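Local coordinates for phosphate-specific transport system accessory protein PhoU homolog (PDB 4Q25) that probably helps to regulate phosphate uptake, acting as a homodimeric, all-helical accessory protein of the Pst phosphate transport system, at residues Ser96-Asp99 and Leu100-Gly104; Gln136-Lys139 and Met140-Ala144; Ala160-Asp163 and Lys164-Arg168; Gly205-Ala208 and Arg209-Ala212. All blocks are in the same frame, centred on the assembly; numbering follows the deposited sequence.

Overall arrangement
The four contacts are short stretches of four helices of one bundle; contacts 1, 2 and 4 lie near the middle of the chain and contact 3 farther out, about 14 Å from its centre. Contact 4, on helix 188-220, touches the other three, its centre about 9 Å from those of contacts 1 and 2. His-207 ND1 meets Asp-99 OD1 of contact 1 at 2.8 Å, a probable hydrogen bond linking the two PhoU domains. Toward contact 3, Asp-206 OD1 and Asp-163 OD2 are 2.9 Å apart, with Arg-209 NH2 3.1 Å from Asp-163 OD2 in a salt bridge. Contact 2 meets contact 3 through Gln-136 OE1 and Tyr-162 OH, 2.9 Å apart, and through Val-137 and Met-140 on Val-166.

Contact 1: residues Ser96-Asp99 and Leu100-Gly104; sequences SVID and LERIG
Leu-100, Glu-101, Arg-102 and Ile-103 each send their backbone N-H back four residues, to the carbonyl oxygens of Ser-96, Val-97, Ile-98 and Asp-99, an unbroken run of alpha-helical bonds in helix 84-120. The straightest, Arg-102 N to Ile-98 O, measures 2.9 Å with an angle of 163° at the hydrogen, and the other three are as short. The carbonyls also serve as packing surface: Leu-100 CG sits 3.5 Å from Ser-96 O, and Ile-103 CG1 lies 3.2 Å from Asp-99 O. Both are apolar residues that turn toward helix 15-45, where Met-29 and Val-33 receive them.

On another flank, Ile-98 and Arg-102 run side by side. Bends at chi2 (-67°) and chi3 fold the arginine chain, and the methyl CG2 of Ile-98 comes over one face of the guanidinium, toward its rim, 4.1 Å from Arg-102 NH1. The same group is held by its neighbour in sequence: Arg-102 NE donates to Glu-101 OE1 in a salt bridge of 2.8 Å, with a weak second bond from NH2. The other carboxylate oxygen of Glu-101 is bonded by Asn-63, so both ends of that group are fixed. Ile-98 packs on Lys-95 and Arg-102 on Asn-210, both of the second subunit.

Asp-99 accepts from His-207 of helix 188-220. This stretch of helix therefore sorts its chemistry by direction: apolar branches enter the bundle, a buried carboxylate binds a neighbouring helix, and an arginine whose charge is probably offset by Glu-101, with Ile-98 beside it, meets the second subunit.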
ATOM      1  N   SER A  96       0.843  -5.218 -11.803  1.00 41.45           N
ATOM      2  CA  SER A  96      -0.364  -5.766 -11.246  1.00 43.04           C
ATOM      3  C   SER A  96      -0.087  -6.826 -10.174  1.00 40.39           C
ATOM      4  O   SER A  96      -0.876  -6.934  -9.238  1.00 36.96           O
ATOM      5  CB  SER A  96      -1.336  -6.227 -12.320  1.00 41.85           C
ATOM      6  OG  SER A  96      -0.866  -7.402 -12.875  1.00 55.63           O
ATOM      7  N   VAL A  97       1.039  -7.544 -10.235  1.00 36.62           N
ATOM      8  CA  VAL A  97       1.367  -8.458  -9.133  1.00 36.42           C
ATOM      9  C   VAL A  97       1.614  -7.711  -7.803  1.00 38.10           C
ATOM     10  O   VAL A  97       1.426  -8.272  -6.737  1.00 41.32           O
ATOM     11  CB  VAL A  97       2.562  -9.396  -9.419  1.00 42.22           C
ATOM     12  CG1 VAL A  97       2.241 -10.302 -10.572  1.00 46.29           C
ATOM     13  CG2 VAL A  97       3.839  -8.624  -9.697  1.00 45.07           C
ATOM     14  N   ILE A  98       2.034  -6.457  -7.882  1.00 37.09           N
ATOM     15  CA  ILE A  98       2.163  -5.612  -6.718  1.00 39.76           C
ATOM     16  C   ILE A  98       0.775  -5.355  -6.132  1.00 39.76           C
ATOM     17  O   ILE A  98       0.577  -5.520  -4.924  1.00 36.09           O
ATOM     18  CB  ILE A  98       2.832  -4.259  -7.028  1.00 41.73           C
ATOM     19  CG1 ILE A  98       4.220  -4.446  -7.682  1.00 46.49           C
ATOM     20  CG2 ILE A  98       3.037  -3.480  -5.750  1.00 44.91           C
ATOM     21  CD1 ILE A  98       4.773  -3.153  -8.279  1.00 51.47           C
ATOM     22  N   ASP A  99      -0.174  -4.990  -6.991  1.00 35.91           N
ATOM     23  CA  ASP A  99      -1.569  -4.820  -6.567  1.00 36.64           C
ATOM     24  C   ASP A  99      -2.171  -6.085  -5.957  1.00 33.36           C
ATOM     25  O   ASP A  99      -2.816  -6.017  -4.921  1.00 30.89           O
ATOM     26  CB  ASP A  99      -2.435  -4.278  -7.700  1.00 34.34           C
ATOM     27  CG  ASP A  99      -2.074  -2.831  -8.074  1.00 36.25           C
ATOM     28  OD1 ASP A  99      -2.037  -1.944  -7.210  1.00 38.24           O
ATOM     29  OD2 ASP A  99      -1.848  -2.564  -9.262  1.00 40.76           O
ATOM     30  N   LEU A 100      -1.901  -7.241  -6.557  1.00 35.00           N
ATOM     31  CA  LEU A 100      -2.388  -8.500  -6.016  1.00 34.20           C
ATOM     32  C   LEU A 100      -1.752  -8.814  -4.697  1.00 37.47           C
ATOM     33  O   LEU A 100      -2.404  -9.340  -3.814  1.00 35.45           O
ATOM     34  CB  LEU A 100      -2.174  -9.663  -6.989  1.00 36.91           C
ATOM     35  CG  LEU A 100      -3.018  -9.524  -8.254  1.00 40.54           C
ATOM     36  CD1 LEU A 100      -2.719 -10.676  -9.199  1.00 37.16           C
ATOM     37  CD2 LEU A 100      -4.502  -9.449  -7.911  1.00 42.53           C
ATOM     38  N   GLU A 101      -0.466  -8.513  -4.563  1.00 37.79           N
ATOM     39  CA  GLU A 101       0.201  -8.726  -3.318  1.00 37.96           C
ATOM     40  C   GLU A 101      -0.403  -7.832  -2.221  1.00 38.12           C
ATOM     41  O   GLU A 101      -0.668  -8.275  -1.121  1.00 34.95           O
ATOM     42  CB  GLU A 101       1.692  -8.475  -3.467  1.00 43.54           C
ATOM     43  CG  GLU A 101       2.525  -9.101  -2.357  1.00 45.22           C
ATOM     44  CD  GLU A 101       2.652  -8.202  -1.137  1.00 52.66           C
ATOM     45  OE1 GLU A 101       2.423  -6.966  -1.250  1.00 55.08           O
ATOM     46  OE2 GLU A 101       2.990  -8.738  -0.050  1.00 59.23           O
ATOM     47  N   ARG A 102      -0.612  -6.561  -2.526  1.00 41.00           N
ATOM     48  CA  ARG A 102      -1.185  -5.642  -1.550  1.00 39.01           C
ATOM     49  C   ARG A 102      -2.626  -6.022  -1.196  1.00 37.84           C
ATOM     50  O   ARG A 102      -3.040  -5.835  -0.077  1.00 35.56           O
ATOM     51  CB  ARG A 102      -1.141  -4.207  -2.039  1.00 38.62           C
ATOM     52  CG  ARG A 102       0.245  -3.629  -2.224  1.00 40.55           C
ATOM     53  CD  ARG A 102       0.993  -3.461  -0.924  1.00 44.46           C
ATOM     54  NE  ARG A 102       2.259  -4.220  -0.966  1.00 56.55           N
ATOM     55  CZ  ARG A 102       3.423  -3.742  -1.409  1.00 52.46           C
ATOM     56  NH1 ARG A 102       3.515  -2.507  -1.840  1.00 50.49           N
ATOM     57  NH2 ARG A 102       4.500  -4.512  -1.432  1.00 56.94           N
ATOM     58  N   ILE A 103      -3.376  -6.576  -2.144  1.00 37.77           N
ATOM     59  CA  ILE A 103      -4.708  -7.083  -1.844  1.00 37.77           C
ATOM     60  C   ILE A 103      -4.634  -8.247  -0.843  1.00 38.91           C
ATOM     61  O   ILE A 103      -5.439  -8.310   0.087  1.00 37.29           O
ATOM     62  CB  ILE A 103      -5.436  -7.503  -3.117  1.00 35.00           C
ATOM     63  CG1 ILE A 103      -5.816  -6.279  -3.918  1.00 37.82           C
ATOM     64  CG2 ILE A 103      -6.679  -8.309  -2.820  1.00 36.03           C
ATOM     65  CD1 ILE A 103      -6.255  -6.591  -5.349  1.00 35.10           C
ATOM     66  N   GLY A 104      -3.692  -9.165  -1.061  1.00 36.25           N
ATOM     67  CA  GLY A 104      -3.471 -10.310  -0.179  1.00 33.12           C
ATOM     68  C   GLY A 104      -3.025  -9.886   1.212  1.00 36.27           C
ATOM     69  O   GLY A 104      -3.481 -10.439   2.231  1.00 36.35           O
TER

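Contact 2: residues Gln136-Lys139 and Met140-Ala144; sequences QVQK and MVQEA
The side-chain amides of Gln-138 and Gln-142 approach one another through their NE2 atoms, 4.2 Å apart, with the planes turned 39° against each other. At that separation they neither stack nor bond. Gln-142 also lays its amide against the backbone of the preceding turn, with NE2 4.0 Å from Lys-139 CA and the methylene CG only 3.2 Å from Gln-138 O. Its first torsion (chi1 -40°) swings CG back over that carbonyl.

Lys-139 and Glu-143 form the more exposed pair. Their chains cross at a slant, so that Lys-139 CE comes 3.8 Å from Glu-143 OE2, whereas the ammonium NZ stays 4.9 Å from that oxygen. The opposite charges may attract weakly, but the charged atoms are not in contact.

Beneath these groups the helix bonds run from residue to residue four back, the shortest being Met-140 N to Gln-136 O at 2.8 Å. Val-137, Met-140 and Val-141 suit the inner side of helix 127-149: they pack on Ile-204, Val-166 and Ala-208 of the two following helices.

The chemistry is that of an amphipathic helix: Lys-139 and Glu-143 take the solvent side, the amides of Gln-138 and Gln-142 lie along helix 15-45, and compact or sulfur-bearing apolar chains point inward.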
ATOM      1  N   GLN A 136     -18.570  -6.392  -2.565  1.00 34.55           N
ATOM      2  CA  GLN A 136     -18.388  -5.516  -3.703  1.00 37.40           C
ATOM      3  C   GLN A 136     -16.942  -5.486  -4.175  1.00 41.31           C
ATOM      4  O   GLN A 136     -16.640  -5.661  -5.347  1.00 39.24           O
ATOM      5  CB  GLN A 136     -18.808  -4.125  -3.328  1.00 38.27           C
ATOM      6  CG  GLN A 136     -20.321  -3.936  -3.298  1.00 39.37           C
ATOM      7  CD  GLN A 136     -20.707  -2.595  -2.721  1.00 45.27           C
ATOM      8  OE1 GLN A 136     -21.594  -1.937  -3.229  1.00 55.42           O
ATOM      9  NE2 GLN A 136     -20.027  -2.173  -1.676  1.00 42.93           N
ATOM     10  N   VAL A 137     -16.050  -5.289  -3.226  1.00 38.44           N
ATOM     11  CA  VAL A 137     -14.630  -5.148  -3.499  1.00 36.20           C
ATOM     12  C   VAL A 137     -14.030  -6.482  -3.987  1.00 36.53           C
ATOM     13  O   VAL A 137     -13.126  -6.510  -4.803  1.00 37.66           O
ATOM     14  CB  VAL A 137     -14.001  -4.615  -2.206  1.00 39.06           C
ATOM     15  CG1 VAL A 137     -12.495  -4.523  -2.284  1.00 38.82           C
ATOM     16  CG2 VAL A 137     -14.750  -3.396  -1.667  1.00 36.66           C
ATOM     17  N   GLN A 138     -14.563  -7.591  -3.506  1.00 36.31           N
ATOM     18  CA  GLN A 138     -14.198  -8.890  -4.027  1.00 36.68           C
ATOM     19  C   GLN A 138     -14.657  -8.995  -5.478  1.00 40.26           C
ATOM     20  O   GLN A 138     -13.934  -9.561  -6.300  1.00 38.98           O
ATOM     21  CB  GLN A 138     -14.824 -10.000  -3.204  1.00 35.21           C
ATOM     22  CG  GLN A 138     -14.460 -11.433  -3.645  1.00 36.37           C
ATOM     23  CD  GLN A 138     -15.092 -12.473  -2.731  1.00 40.49           C
ATOM     24  OE1 GLN A 138     -15.145 -12.287  -1.520  1.00 41.74           O
ATOM     25  NE2 GLN A 138     -15.612 -13.562  -3.304  1.00 47.06           N
ATOM     26  N   LYS A 139     -15.848  -8.462  -5.784  1.00 40.23           N
ATOM     27  CA  LYS A 139     -16.351  -8.446  -7.156  1.00 43.42           C
ATOM     28  C   LYS A 139     -15.450  -7.615  -8.058  1.00 37.30           C
ATOM     29  O   LYS A 139     -15.035  -8.068  -9.093  1.00 41.56           O
ATOM     30  CB  LYS A 139     -17.804  -7.957  -7.278  1.00 44.80           C
ATOM     31  CG  LYS A 139     -18.441  -8.440  -8.596  1.00 52.34           C
ATOM     32  CD  LYS A 139     -19.865  -7.940  -8.829  1.00 59.83           C
ATOM     33  CE  LYS A 139     -20.556  -8.690  -9.989  1.00 64.89           C
ATOM     34  NZ  LYS A 139     -22.050  -8.794  -9.848  1.00 66.87           N
ATOM     35  N   MET A 140     -15.144  -6.409  -7.636  1.00 38.34           N
ATOM     36  CA  MET A 140     -14.147  -5.573  -8.315  1.00 40.18           C
ATOM     37  C   MET A 140     -12.855  -6.324  -8.642  1.00 41.90           C
ATOM     38  O   MET A 140     -12.302  -6.136  -9.720  1.00 43.06           O
ATOM     39  CB  MET A 140     -13.811  -4.353  -7.478  1.00 39.78           C
ATOM     40  CG  MET A 140     -14.954  -3.363  -7.381  1.00 39.51           C
ATOM     41  SD  MET A 140     -14.580  -1.955  -6.347  1.00 42.18           S
ATOM     42  CE  MET A 140     -13.321  -1.138  -7.300  1.00 42.13           C
ATOM     43  N   VAL A 141     -12.388  -7.183  -7.742  1.00 40.42           N
ATOM     44  CA  VAL A 141     -11.190  -7.967  -8.008  1.00 39.82           C
ATOM     45  C   VAL A 141     -11.423  -9.000  -9.109  1.00 40.00           C
ATOM     46  O   VAL A 141     -10.643  -9.037 -10.049  1.00 38.90           O
ATOM     47  CB  VAL A 141     -10.650  -8.669  -6.743  1.00 38.73           C
ATOM     48  CG1 VAL A 141      -9.584  -9.700  -7.093  1.00 36.75           C
ATOM     49  CG2 VAL A 141     -10.072  -7.654  -5.793  1.00 37.53           C
ATOM     50  N   GLN A 142     -12.467  -9.831  -8.987  1.00 42.98           N
ATOM     51  CA  GLN A 142     -12.872 -10.780 -10.046  1.00 42.97           C
ATOM     52  C   GLN A 142     -12.945 -10.075 -11.403  1.00 42.08           C
ATOM     53  O   GLN A 142     -12.404 -10.550 -12.379  1.00 39.92           O
ATOM     54  CB  GLN A 142     -14.254 -11.409  -9.831  1.00 51.65           C
ATOM     55  CG  GLN A 142     -14.668 -11.820  -8.422  1.00 62.27           C
ATOM     56  CD  GLN A 142     -16.090 -12.417  -8.377  1.00 71.02           C
ATOM     57  OE1 GLN A 142     -16.613 -12.858  -9.418  1.00 72.97           O
ATOM     58  NE2 GLN A 142     -16.726 -12.423  -7.173  1.00 64.30           N
ATOM     59  N   GLU A 143     -13.598  -8.925 -11.435  1.00 40.69           N
ATOM     60  CA  GLU A 143     -13.876  -8.223 -12.682  1.00 46.42           C
ATOM     61  C   GLU A 143     -12.601  -7.674 -13.311  1.00 49.13           C
ATOM     62  O   GLU A 143     -12.386  -7.823 -14.521  1.00 52.22           O
ATOM     63  CB  GLU A 143     -14.921  -7.103 -12.476  1.00 44.22           C
ATOM     64  CG  GLU A 143     -16.351  -7.649 -12.315  1.00 50.49           C
ATOM     65  CD  GLU A 143     -17.416  -6.575 -12.113  1.00 47.82           C
ATOM     66  OE1 GLU A 143     -17.170  -5.547 -11.468  1.00 50.10           O
ATOM     67  OE2 GLU A 143     -18.538  -6.769 -12.581  1.00 63.55           O
ATOM     68  N   ALA A 144     -11.756  -7.050 -12.503  1.00 44.14           N
ATOM     69  CA  ALA A 144     -10.462  -6.595 -12.991  1.00 44.15           C
ATOM     70  C   ALA A 144      -9.653  -7.767 -13.578  1.00 44.30           C
ATOM     71  O   ALA A 144      -9.027  -7.613 -14.615  1.00 40.57           O
ATOM     72  CB  ALA A 144      -9.694  -5.919 -11.887  1.00 43.40           C
TER

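Contact 3: residues Ala160-Asp163 and Lys164-Arg168; sequences AQYD and KTVDR
The carbonyl oxygen of Tyr-162 is gripped by the hydroxyl of Thr-165, which donates from OG1 at 2.9 Å, and by the backbone N of Val-166 at 3.2 Å; Thr-165 N adds a weak third bond. Threonine suits this place because its chi1 of 59° sets OG1 between its backbone N and carbonyl carbon, from where it bends back to an oxygen three residues earlier.

The same OG1 stands over the centre of the Tyr-162 ring, 3.4 Å above its plane. The ring leans forward along the helix and brings CD2 within 4.1 Å of Val-166 CG2, obliquely.

Just upstream the helix makes a local 3-10-like turn: Lys-164 N bonds to Gln-161 O, three residues back, at 3.3 Å. Four-residue pairing is back with Val-166 and continues with Asp-167 N to Asp-163 O.

Asp-163 and Asp-167 face one another with OD2 atoms 3.5 Å apart and carboxylate planes 77° from each other. They are spaced as in the E/DXXXD motif that binds metal clusters in some PhoU relatives; no metal site is established here.

Asp-163 pairs instead with Arg-209 of helix 188-220, where Glu-202 and Asp-206 extend the acidic patch. Toward helix 127-149, Tyr-162 OH bonds to Gln-136 and Val-166 packs on Val-137 and Met-140.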
ATOM      1  N   ALA A 160     -13.137   0.514 -12.375  1.00 50.58           N
ATOM      2  CA  ALA A 160     -12.509   1.755 -11.926  1.00 52.62           C
ATOM      3  C   ALA A 160     -13.528   2.793 -11.475  1.00 55.88           C
ATOM      4  O   ALA A 160     -13.309   3.512 -10.494  1.00 59.35           O
ATOM      5  CB  ALA A 160     -11.629   2.324 -13.034  1.00 56.45           C
ATOM      6  N   GLN A 161     -14.646   2.876 -12.185  1.00 56.56           N
ATOM      7  CA  GLN A 161     -15.699   3.821 -11.827  1.00 55.14           C
ATOM      8  C   GLN A 161     -16.425   3.412 -10.562  1.00 52.52           C
ATOM      9  O   GLN A 161     -16.870   4.263  -9.802  1.00 54.22           O
ATOM     10  CB  GLN A 161     -16.728   3.928 -12.955  1.00 62.49           C
ATOM     11  CG  GLN A 161     -16.269   4.730 -14.163  1.00 62.05           C
ATOM     12  CD  GLN A 161     -17.169   4.501 -15.374  1.00 69.08           C
ATOM     13  OE1 GLN A 161     -17.963   3.554 -15.405  1.00 69.16           O
ATOM     14  NE2 GLN A 161     -17.037   5.362 -16.390  1.00 64.69           N
ATOM     15  N   TYR A 162     -16.572   2.111 -10.339  1.00 51.85           N
ATOM     16  CA  TYR A 162     -17.292   1.646  -9.158  1.00 53.27           C
ATOM     17  C   TYR A 162     -16.534   1.907  -7.855  1.00 52.85           C
ATOM     18  O   TYR A 162     -17.126   1.823  -6.782  1.00 50.17           O
ATOM     19  CB  TYR A 162     -17.607   0.166  -9.254  1.00 55.93           C
ATOM     20  CG  TYR A 162     -18.774  -0.241  -8.379  1.00 63.85           C
ATOM     21  CD1 TYR A 162     -20.086   0.084  -8.743  1.00 61.79           C
ATOM     22  CD2 TYR A 162     -18.575  -0.951  -7.194  1.00 65.12           C
ATOM     23  CE1 TYR A 162     -21.158  -0.274  -7.948  1.00 63.66           C
ATOM     24  CE2 TYR A 162     -19.647  -1.321  -6.399  1.00 67.12           C
ATOM     25  CZ  TYR A 162     -20.936  -0.986  -6.782  1.00 66.78           C
ATOM     26  OH  TYR A 162     -22.005  -1.368  -6.002  1.00 63.91           O
ATOM     27  N   ASP A 163     -15.236   2.210  -7.961  1.00 48.52           N
ATOM     28  CA  ASP A 163     -14.412   2.473  -6.805  1.00 48.87           C
ATOM     29  C   ASP A 163     -14.873   3.719  -6.113  1.00 49.52           C
ATOM     30  O   ASP A 163     -14.750   3.824  -4.910  1.00 46.74           O
ATOM     31  CB  ASP A 163     -12.934   2.616  -7.176  1.00 49.92           C
ATOM     32  CG  ASP A 163     -12.025   2.544  -5.957  1.00 48.40           C
ATOM     33  OD1 ASP A 163     -12.320   1.744  -5.067  1.00 50.40           O
ATOM     34  OD2 ASP A 163     -11.021   3.267  -5.884  1.00 48.79           O
ATOM     35  N   LYS A 164     -15.417   4.657  -6.879  1.00 51.28           N
ATOM     36  CA  LYS A 164     -15.972   5.880  -6.306  1.00 53.76           C
ATOM     37  C   LYS A 164     -17.069   5.552  -5.311  1.00 49.05           C
ATOM     38  O   LYS A 164     -17.138   6.141  -4.223  1.00 47.15           O
ATOM     39  CB  LYS A 164     -16.538   6.798  -7.397  1.00 55.17           C
ATOM     40  CG  LYS A 164     -15.497   7.732  -7.982  1.00 62.56           C
ATOM     41  CD  LYS A 164     -15.193   8.868  -7.008  1.00 67.29           C
ATOM     42  CE  LYS A 164     -14.146   9.849  -7.529  1.00 69.37           C
ATOM     43  NZ  LYS A 164     -14.547  10.492  -8.812  1.00 68.28           N
ATOM     44  N   THR A 165     -17.930   4.612  -5.677  1.00 46.07           N
ATOM     45  CA  THR A 165     -19.096   4.357  -4.844  1.00 47.19           C
ATOM     46  C   THR A 165     -18.645   3.570  -3.613  1.00 47.25           C
ATOM     47  O   THR A 165     -19.200   3.734  -2.546  1.00 50.66           O
ATOM     48  CB  THR A 165     -20.277   3.698  -5.577  1.00 48.51           C
ATOM     49  OG1 THR A 165     -19.867   2.453  -6.128  1.00 59.82           O
ATOM     50  CG2 THR A 165     -20.844   4.587  -6.665  1.00 50.63           C
ATOM     51  N   VAL A 166     -17.587   2.774  -3.746  1.00 49.11           N
ATOM     52  CA  VAL A 166     -17.071   2.036  -2.614  1.00 43.80           C
ATOM     53  C   VAL A 166     -16.444   2.998  -1.604  1.00 46.01           C
ATOM     54  O   VAL A 166     -16.764   2.932  -0.414  1.00 42.85           O
ATOM     55  CB  VAL A 166     -16.098   0.926  -3.038  1.00 41.48           C
ATOM     56  CG1 VAL A 166     -15.186   0.566  -1.896  1.00 38.96           C
ATOM     57  CG2 VAL A 166     -16.852  -0.306  -3.496  1.00 40.96           C
ATOM     58  N   ASP A 167     -15.574   3.900  -2.060  1.00 46.41           N
ATOM     59  CA  ASP A 167     -14.972   4.879  -1.143  1.00 48.32           C
ATOM     60  C   ASP A 167     -16.064   5.717  -0.466  1.00 48.52           C
ATOM     61  O   ASP A 167     -15.927   6.119   0.689  1.00 50.83           O
ATOM     62  CB  ASP A 167     -13.952   5.780  -1.855  1.00 48.29           C
ATOM     63  CG  ASP A 167     -12.790   4.989  -2.502  1.00 56.61           C
ATOM     64  OD1 ASP A 167     -12.511   3.836  -2.100  1.00 61.36           O
ATOM     65  OD2 ASP A 167     -12.139   5.512  -3.439  1.00 60.91           O
ATOM     66  N   ARG A 168     -17.149   5.958  -1.192  1.00 49.12           N
ATOM     67  CA  ARG A 168     -18.282   6.707  -0.671  1.00 51.84           C
ATOM     68  C   ARG A 168     -18.977   5.938   0.455  1.00 48.50           C
ATOM     69  O   ARG A 168     -19.261   6.491   1.521  1.00 48.76           O
ATOM     70  CB  ARG A 168     -19.292   6.998  -1.790  1.00 55.37           C
ATOM     71  CG  ARG A 168     -20.211   8.150  -1.469  1.00 59.04           C
ATOM     72  CD  ARG A 168     -21.479   8.159  -2.322  1.00 64.10           C
ATOM     73  NE  ARG A 168     -22.500   9.020  -1.710  1.00 63.64           N
ATOM     74  CZ  ARG A 168     -23.677   9.315  -2.257  1.00 57.08           C
ATOM     75  NH1 ARG A 168     -24.016   8.824  -3.441  1.00 59.16           N
ATOM     76  NH2 ARG A 168     -24.524  10.104  -1.607  1.00 59.82           N
TER

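Contact 4: residues Gly205-Ala208 and Arg209-Ala212; sequences GDHA and RNIA
Arg-209 leaves the helix with CB only 3.3 Å from Asp-206 O, and its CG packs on Ala-160 of helix 153-183. Bends at chi2 (-109°) and chi3 then curl the chain back toward the preceding turn, so that Arg-209 CD passes 4.1 Å from Asp-206 O. At the end the guanidinium spreads with one face above Asp-206 CA. Its NH1 donates to Asn-210 OD1 at 2.8 Å, an acceptor lying nearly in the guanidinium plane. NH2 pairs with Asp-206 OD1 at a long 3.9 Å. The carboxylate runs alongside, its plane just 14° from that of the guanidinium, but OD1 lies well out of the guanidinium plane, so that no N-H points at it and the pairing is probably one of charges alone.

Asn-210 thus holds the arginine by OD1, while ND2 makes a weak bond to Asp-99 of helix 84-120, the aspartate that His-207 also reaches. The His-207 ring and the Asn-210 amide, 85° apart in plane, come within 3.9 Å at ND1 and ND2. In the backbone, Asn-210 N bonds to Asp-206 O at 3.0 Å.

The small residues fit the crowded inner flank. Gly-205 lets Val-137 and Met-140 press on the backbone, and Ala-208 meets Met-140 and Val-141.

The chemistry implies partial relief of charge: steered by an asparagine and set between Asp-206 and Asp-163, Arg-209 probably offsets only part of the repulsion among the carboxylates, and Arg-203 adds a weak, long ion pair to Asp-206.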
ATOM      1  N   GLY A 205     -10.314  -2.497  -2.903  1.00 33.70           N
ATOM      2  CA  GLY A 205     -11.013  -1.914  -4.026  1.00 37.33           C
ATOM      3  C   GLY A 205     -10.180  -0.896  -4.772  1.00 38.17           C
ATOM      4  O   GLY A 205     -10.258  -0.833  -5.988  1.00 36.60           O
ATOM      5  N   ASP A 206      -9.407  -0.081  -4.054  1.00 38.69           N
ATOM      6  CA  ASP A 206      -8.450   0.818  -4.711  1.00 42.68           C
ATOM      7  C   ASP A 206      -7.478   0.032  -5.592  1.00 41.51           C
ATOM      8  O   ASP A 206      -7.231   0.439  -6.709  1.00 42.36           O
ATOM      9  CB  ASP A 206      -7.677   1.653  -3.702  1.00 45.95           C
ATOM     10  CG  ASP A 206      -8.543   2.620  -2.959  1.00 48.58           C
ATOM     11  OD1 ASP A 206      -9.756   2.753  -3.276  1.00 50.02           O
ATOM     12  OD2 ASP A 206      -7.999   3.216  -2.011  1.00 54.38           O
ATOM     13  N   HIS A 207      -6.968  -1.112  -5.119  1.00 39.86           N
ATOM     14  CA  HIS A 207      -6.041  -1.914  -5.927  1.00 41.19           C
ATOM     15  C   HIS A 207      -6.696  -2.652  -7.121  1.00 40.35           C
ATOM     16  O   HIS A 207      -6.075  -2.864  -8.160  1.00 42.67           O
ATOM     17  CB  HIS A 207      -5.277  -2.908  -5.056  1.00 41.85           C
ATOM     18  CG  HIS A 207      -4.288  -2.264  -4.139  1.00 41.72           C
ATOM     19  ND1 HIS A 207      -3.075  -1.791  -4.576  1.00 41.03           N
ATOM     20  CD2 HIS A 207      -4.319  -2.052  -2.800  1.00 38.05           C
ATOM     21  CE1 HIS A 207      -2.414  -1.292  -3.548  1.00 43.77           C
ATOM     22  NE2 HIS A 207      -3.162  -1.419  -2.467  1.00 37.52           N
ATOM     23  N   ALA A 208      -7.930  -3.079  -6.962  1.00 37.53           N
ATOM     24  CA  ALA A 208      -8.671  -3.625  -8.083  1.00 38.47           C
ATOM     25  C   ALA A 208      -8.811  -2.573  -9.174  1.00 36.00           C
ATOM     26  O   ALA A 208      -8.666  -2.873 -10.341  1.00 37.55           O
ATOM     27  CB  ALA A 208     -10.051  -4.078  -7.641  1.00 39.75           C
ATOM     28  N   ARG A 209      -9.097  -1.348  -8.766  1.00 39.43           N
ATOM     29  CA  ARG A 209      -9.198  -0.203  -9.650  1.00 43.26           C
ATOM     30  C   ARG A 209      -7.899   0.042 -10.367  1.00 46.66           C
ATOM     31  O   ARG A 209      -7.911   0.241 -11.569  1.00 43.63           O
ATOM     32  CB  ARG A 209      -9.613   1.043  -8.871  1.00 46.79           C
ATOM     33  CG  ARG A 209      -9.727   2.317  -9.676  1.00 49.22           C
ATOM     34  CD  ARG A 209      -8.606   3.289  -9.359  1.00 55.22           C
ATOM     35  NE  ARG A 209      -8.909   4.104  -8.188  1.00 58.75           N
ATOM     36  CZ  ARG A 209      -8.103   4.272  -7.136  1.00 62.94           C
ATOM     37  NH1 ARG A 209      -6.907   3.683  -7.081  1.00 55.46           N
ATOM     38  NH2 ARG A 209      -8.502   5.042  -6.122  1.00 62.12           N
ATOM     39  N   ASN A 210      -6.781   0.021  -9.640  1.00 50.45           N
ATOM     40  CA  ASN A 210      -5.460   0.164 -10.286  1.00 48.52           C
ATOM     41  C   ASN A 210      -5.215  -0.906 -11.348  1.00 46.61           C
ATOM     42  O   ASN A 210      -4.722  -0.592 -12.428  1.00 46.34           O
ATOM     43  CB  ASN A 210      -4.309   0.122  -9.294  1.00 50.21           C
ATOM     44  CG  ASN A 210      -4.371   1.234  -8.268  1.00 54.58           C
ATOM     45  OD1 ASN A 210      -4.984   2.271  -8.485  1.00 60.84           O
ATOM     46  ND2 ASN A 210      -3.715   1.023  -7.144  1.00 55.71           N
ATOM     47  N   ILE A 211      -5.544  -2.157 -11.045  1.00 43.71           N
ATOM     48  CA  ILE A 211      -5.333  -3.233 -12.010  1.00 44.48           C
ATOM     49  C   ILE A 211      -6.224  -3.056 -13.233  1.00 48.80           C
ATOM     50  O   ILE A 211      -5.857  -3.467 -14.331  1.00 46.58           O
ATOM     51  CB  ILE A 211      -5.613  -4.602 -11.409  1.00 40.38           C
ATOM     52  CG1 ILE A 211      -4.586  -4.912 -10.327  1.00 41.80           C
ATOM     53  CG2 ILE A 211      -5.590  -5.673 -12.485  1.00 37.44           C
ATOM     54  CD1 ILE A 211      -5.006  -6.055  -9.432  1.00 42.63           C
ATOM     55  N   ALA A 212      -7.394  -2.454 -13.026  1.00 50.76           N
ATOM     56  CA  ALA A 212      -8.310  -2.157 -14.120  1.00 52.49           C
ATOM     57  C   ALA A 212      -7.705  -1.100 -15.042  1.00 51.50           C
ATOM     58  O   ALA A 212      -7.746  -1.228 -16.266  1.00 51.49           O
ATOM     59  CB  ALA A 212      -9.665  -1.699 -13.583  1.00 49.16           C
TER